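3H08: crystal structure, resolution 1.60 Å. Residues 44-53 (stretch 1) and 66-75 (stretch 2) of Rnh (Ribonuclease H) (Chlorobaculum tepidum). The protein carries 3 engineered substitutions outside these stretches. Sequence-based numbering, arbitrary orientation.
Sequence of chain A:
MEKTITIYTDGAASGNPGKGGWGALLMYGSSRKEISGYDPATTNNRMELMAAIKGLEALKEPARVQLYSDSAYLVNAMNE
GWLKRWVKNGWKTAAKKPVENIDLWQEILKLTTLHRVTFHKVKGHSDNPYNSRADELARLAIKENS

Stretch 1 44-53: NNRMELMAAI
Stretch 2 66-75: QLYSDSAYLV

Stretch 1 is helical throughout, with phi/psi near -60/-44 and backbone bonds such as Leu49 N to Asn45 O (3.1 Å) and Ile53 N to Leu49 O (2.9 Å). Stretch 2 leaves a strand at Ser69, turns through Asp70 and Ser71, and enters a helix at Ala72. In the register, Ala52 CA is 7.9 Å from Leu67 CA. Glu48 CA is 6.1 Å from Ser71 CA. Leu49 CA is 6.4 Å from Leu74 CA. Asn45 CA is 6.8 Å from Tyr73 CA. Together the stretches bury 412 Å².

Gln66 is extended (-108/115) and does not reach the helix. Leu67 (-114/120) points its CB toward it. With chi1 t and chi2 t, its CD1 lies 4.1 Å from Ala52 CB. The small Ala52 side chain also points toward stretch 2. Tyr68 is out of reach.

Ser69 (-135/148, chi1 t) is buried. Its OG accepts from Ser71 N at 3.0 Å, which ties the turn together. A water lies 2.7 Å from Ser69 OG and donates to Glu48 O at 2.9 Å, so it bridges the strand end to the helix backbone. Asp70 (-83/1) directs its CB sideways and makes no contact.

Ser71 (-86/107, chi1 t) is the polar centre of the contact. Its OG donates to Glu48 OE1 at 2.6 Å, a short bond. The same OG accepts from Leu74 N at 3.0 Å and caps the new helix. A serine hydroxyl can do both at once. Glu48 reaches it with chi1 m, chi2 t and chi3 11°. A second water donates to Glu48 OE1 (2.8 Å) and accepts from Tyr73 N (3.2 Å), satisfying an amide in the first turn of the helix.

Ala72 (-63/-37) points sideways and stays clear. Tyr73 (-52/-52, chi1 t, chi2 60°) has the largest covered area, 87 Å². Asn45, chi1 m, places its CG over one face of the ring, and its CB is 3.6 Å from Tyr73 CD2. Leu49 CD1 approaches Tyr73 CE2 obliquely at 3.7 Å. The flat ring thus offers apolar surface to both residues, while its OH bonds elsewhere in the structure.

Leu74 (-67/-55, chi1 t, chi2 p) points toward stretch 1 and is buried. Its CD1 meets Leu49 CD2 at 3.7 Å, and its CD2 meets Ala52 CB at 3.8 Å. Leu49 starts sideways, but chi1 m and chi2 t bring its end nearer. Val75 (-67/-39) is out of reach; its N bonds Ser71 O at 2.9 Å, continuing the helix.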

# COMPACT_ATOMS: atom_id res chain seq x y z
N ASN A 44 7.18 9.78 0.30
CA ASN A 44 6.79 8.74 -0.66
C ASN A 44 6.62 7.37 -0.01
O ASN A 44 5.66 6.66 -0.27
CB ASN A 44 7.81 8.65 -1.79
CG ASN A 44 7.71 9.81 -2.75
OD1 ASN A 44 6.77 9.89 -3.54
ND2 ASN A 44 8.66 10.72 -2.68
N ASN A 45 7.58 6.98 0.82
CA ASN A 45 7.48 5.69 1.51
C ASN A 45 6.24 5.56 2.35
O ASN A 45 5.60 4.54 2.35
CB ASN A 45 8.71 5.44 2.37
CG ASN A 45 9.94 5.04 1.56
OD1 ASN A 45 9.84 4.71 0.37
ND2 ASN A 45 11.08 5.00 2.21
N ARG A 46 5.89 6.60 3.10
CA ARG A 46 4.68 6.54 3.91
C ARG A 46 3.43 6.41 3.06
O ARG A 46 2.50 5.64 3.42
CB ARG A 46 4.57 7.74 4.85
CG ARG A 46 5.47 7.62 6.04
CD ARG A 46 5.18 8.67 7.12
NE ARG A 46 3.90 8.49 7.80
CZ ARG A 46 3.70 7.72 8.86
NH1 ARG A 46 4.67 6.97 9.37
NH2 ARG A 46 2.48 7.67 9.41
N MET A 47 3.38 7.13 1.94
CA MET A 47 2.18 7.03 1.09
C MET A 47 2.08 5.65 0.39
O MET A 47 1.00 5.16 0.19
CB MET A 47 2.13 8.15 0.08
CG MET A 47 1.90 9.51 0.68
SD MET A 47 0.26 9.73 1.45
CE MET A 47 0.60 9.22 3.10
N GLU A 48 3.22 5.08 0.04
CA GLU A 48 3.28 3.72 -0.50
C GLU A 48 2.72 2.71 0.48
O GLU A 48 1.96 1.83 0.09
CB GLU A 48 4.73 3.38 -0.86
CG GLU A 48 5.24 4.20 -2.05
CD GLU A 48 6.78 4.18 -2.25
OE1 GLU A 48 7.54 3.38 -1.63
OE2 GLU A 48 7.25 5.00 -3.07
N LEU A 49 3.11 2.83 1.75
CA LEU A 49 2.57 1.91 2.77
C LEU A 49 1.10 2.19 3.01
O LEU A 49 0.30 1.27 3.13
CB LEU A 49 3.32 2.05 4.07
CG LEU A 49 4.78 1.67 4.10
CD1 LEU A 49 5.24 1.65 5.55
CD2 LEU A 49 5.00 0.34 3.49
N MET A 50 0.76 3.47 3.12
CA MET A 50 -0.64 3.84 3.39
C MET A 50 -1.59 3.31 2.33
O MET A 50 -2.70 2.87 2.60
CB MET A 50 -0.78 5.35 3.53
CG MET A 50 -2.13 5.73 4.07
SD MET A 50 -2.32 5.28 5.79
CE MET A 50 -1.20 6.43 6.57
N ALA A 51 -1.17 3.36 1.07
CA ALA A 51 -2.04 2.82 -0.00
C ALA A 51 -2.37 1.35 0.23
O ALA A 51 -3.49 0.93 0.05
CB ALA A 51 -1.42 3.03 -1.30
N ALA A 52 -1.36 0.56 0.61
CA ALA A 52 -1.57 -0.86 0.91
C ALA A 52 -2.45 -1.04 2.14
O ALA A 52 -3.34 -1.88 2.15
CB ALA A 52 -0.27 -1.54 1.06
N ILE A 53 -2.19 -0.27 3.20
CA ILE A 53 -3.03 -0.33 4.41
C ILE A 53 -4.49 -0.05 4.12
O ILE A 53 -5.36 -0.81 4.51
CB ILE A 53 -2.51 0.64 5.47
CG1 ILE A 53 -1.15 0.12 6.01
CG2 ILE A 53 -3.53 0.86 6.58
CD1 ILE A 53 -0.35 1.15 6.75
N GLN A 66 -3.96 -10.67 -3.86
CA GLN A 66 -2.77 -10.45 -4.68
C GLN A 66 -2.62 -8.92 -4.79
O GLN A 66 -3.48 -8.26 -5.32
CB GLN A 66 -2.98 -11.04 -6.08
CG GLN A 66 -3.24 -12.53 -6.08
CD GLN A 66 -1.98 -13.33 -5.90
OE1 GLN A 66 -0.95 -12.94 -6.36
NE2 GLN A 66 -2.08 -14.49 -5.29
N LEU A 67 -1.55 -8.39 -4.23
CA LEU A 67 -1.33 -6.95 -4.12
C LEU A 67 -0.16 -6.53 -4.97
O LEU A 67 0.95 -7.03 -4.78
CB LEU A 67 -1.13 -6.56 -2.66
CG LEU A 67 -1.26 -5.06 -2.38
CD1 LEU A 67 -1.73 -4.83 -0.99
CD2 LEU A 67 0.05 -4.38 -2.60
N TYR A 68 -0.45 -5.64 -5.92
CA TYR A 68 0.53 -5.10 -6.88
C TYR A 68 0.90 -3.67 -6.50
O TYR A 68 0.03 -2.78 -6.46
CB TYR A 68 -0.06 -5.12 -8.30
CG TYR A 68 -0.15 -6.50 -8.85
CD1 TYR A 68 0.86 -7.03 -9.62
CD2 TYR A 68 -1.23 -7.31 -8.53
CE1 TYR A 68 0.76 -8.33 -10.12
CE2 TYR A 68 -1.34 -8.62 -9.02
CZ TYR A 68 -0.32 -9.13 -9.79
OH TYR A 68 -0.40 -10.40 -10.31
N SER A 69 2.19 -3.45 -6.23
CA SER A 69 2.71 -2.12 -5.86
C SER A 69 4.00 -1.78 -6.60
O SER A 69 4.80 -2.65 -6.83
CB SER A 69 2.99 -2.11 -4.34
OG SER A 69 3.52 -0.88 -3.88
N ASP A 70 4.25 -0.49 -6.92
CA ASP A 70 5.59 -0.08 -7.44
C ASP A 70 6.59 0.14 -6.32
O ASP A 70 7.75 0.44 -6.59
CB ASP A 70 5.49 1.18 -8.28
CG ASP A 70 6.80 1.58 -8.91
OD1 ASP A 70 7.41 0.74 -9.61
OD2 ASP A 70 7.21 2.74 -8.70
N SER A 71 6.16 -0.07 -5.07
CA SER A 71 7.00 0.24 -3.92
C SER A 71 7.94 -0.89 -3.55
O SER A 71 7.53 -1.91 -2.98
CB SER A 71 6.15 0.62 -2.71
OG SER A 71 6.91 0.84 -1.55
N ALA A 72 9.23 -0.70 -3.84
CA ALA A 72 10.24 -1.65 -3.40
C ALA A 72 10.30 -1.70 -1.88
O ALA A 72 10.47 -2.76 -1.30
CB ALA A 72 11.56 -1.30 -3.96
N TYR A 73 10.13 -0.54 -1.24
CA TYR A 73 10.11 -0.42 0.21
C TYR A 73 9.13 -1.39 0.81
O TYR A 73 9.46 -2.16 1.69
CB TYR A 73 9.75 1.03 0.57
CG TYR A 73 9.72 1.35 2.04
CD1 TYR A 73 10.85 1.21 2.84
CD2 TYR A 73 8.56 1.84 2.65
CE1 TYR A 73 10.82 1.52 4.21
CE2 TYR A 73 8.54 2.20 3.97
CZ TYR A 73 9.65 2.03 4.75
OH TYR A 73 9.59 2.37 6.09
N LEU A 74 7.90 -1.36 0.31
CA LEU A 74 6.90 -2.29 0.76
C LEU A 74 7.20 -3.72 0.38
O LEU A 74 7.18 -4.65 1.22
CB LEU A 74 5.54 -1.89 0.20
CG LEU A 74 4.35 -2.83 0.46
CD1 LEU A 74 4.05 -2.94 1.96
CD2 LEU A 74 3.16 -2.38 -0.31
N VAL A 75 7.39 -3.94 -0.91
CA VAL A 75 7.44 -5.31 -1.39
C VAL A 75 8.68 -6.06 -0.87
O VAL A 75 8.59 -7.21 -0.46
CB VAL A 75 7.35 -5.36 -2.94
CG1 VAL A 75 7.55 -6.80 -3.43
CG2 VAL A 75 6.08 -4.79 -3.41
O HOH W 1 2.03 0.93 -2.63
O HOH W 2 9.91 2.34 -2.61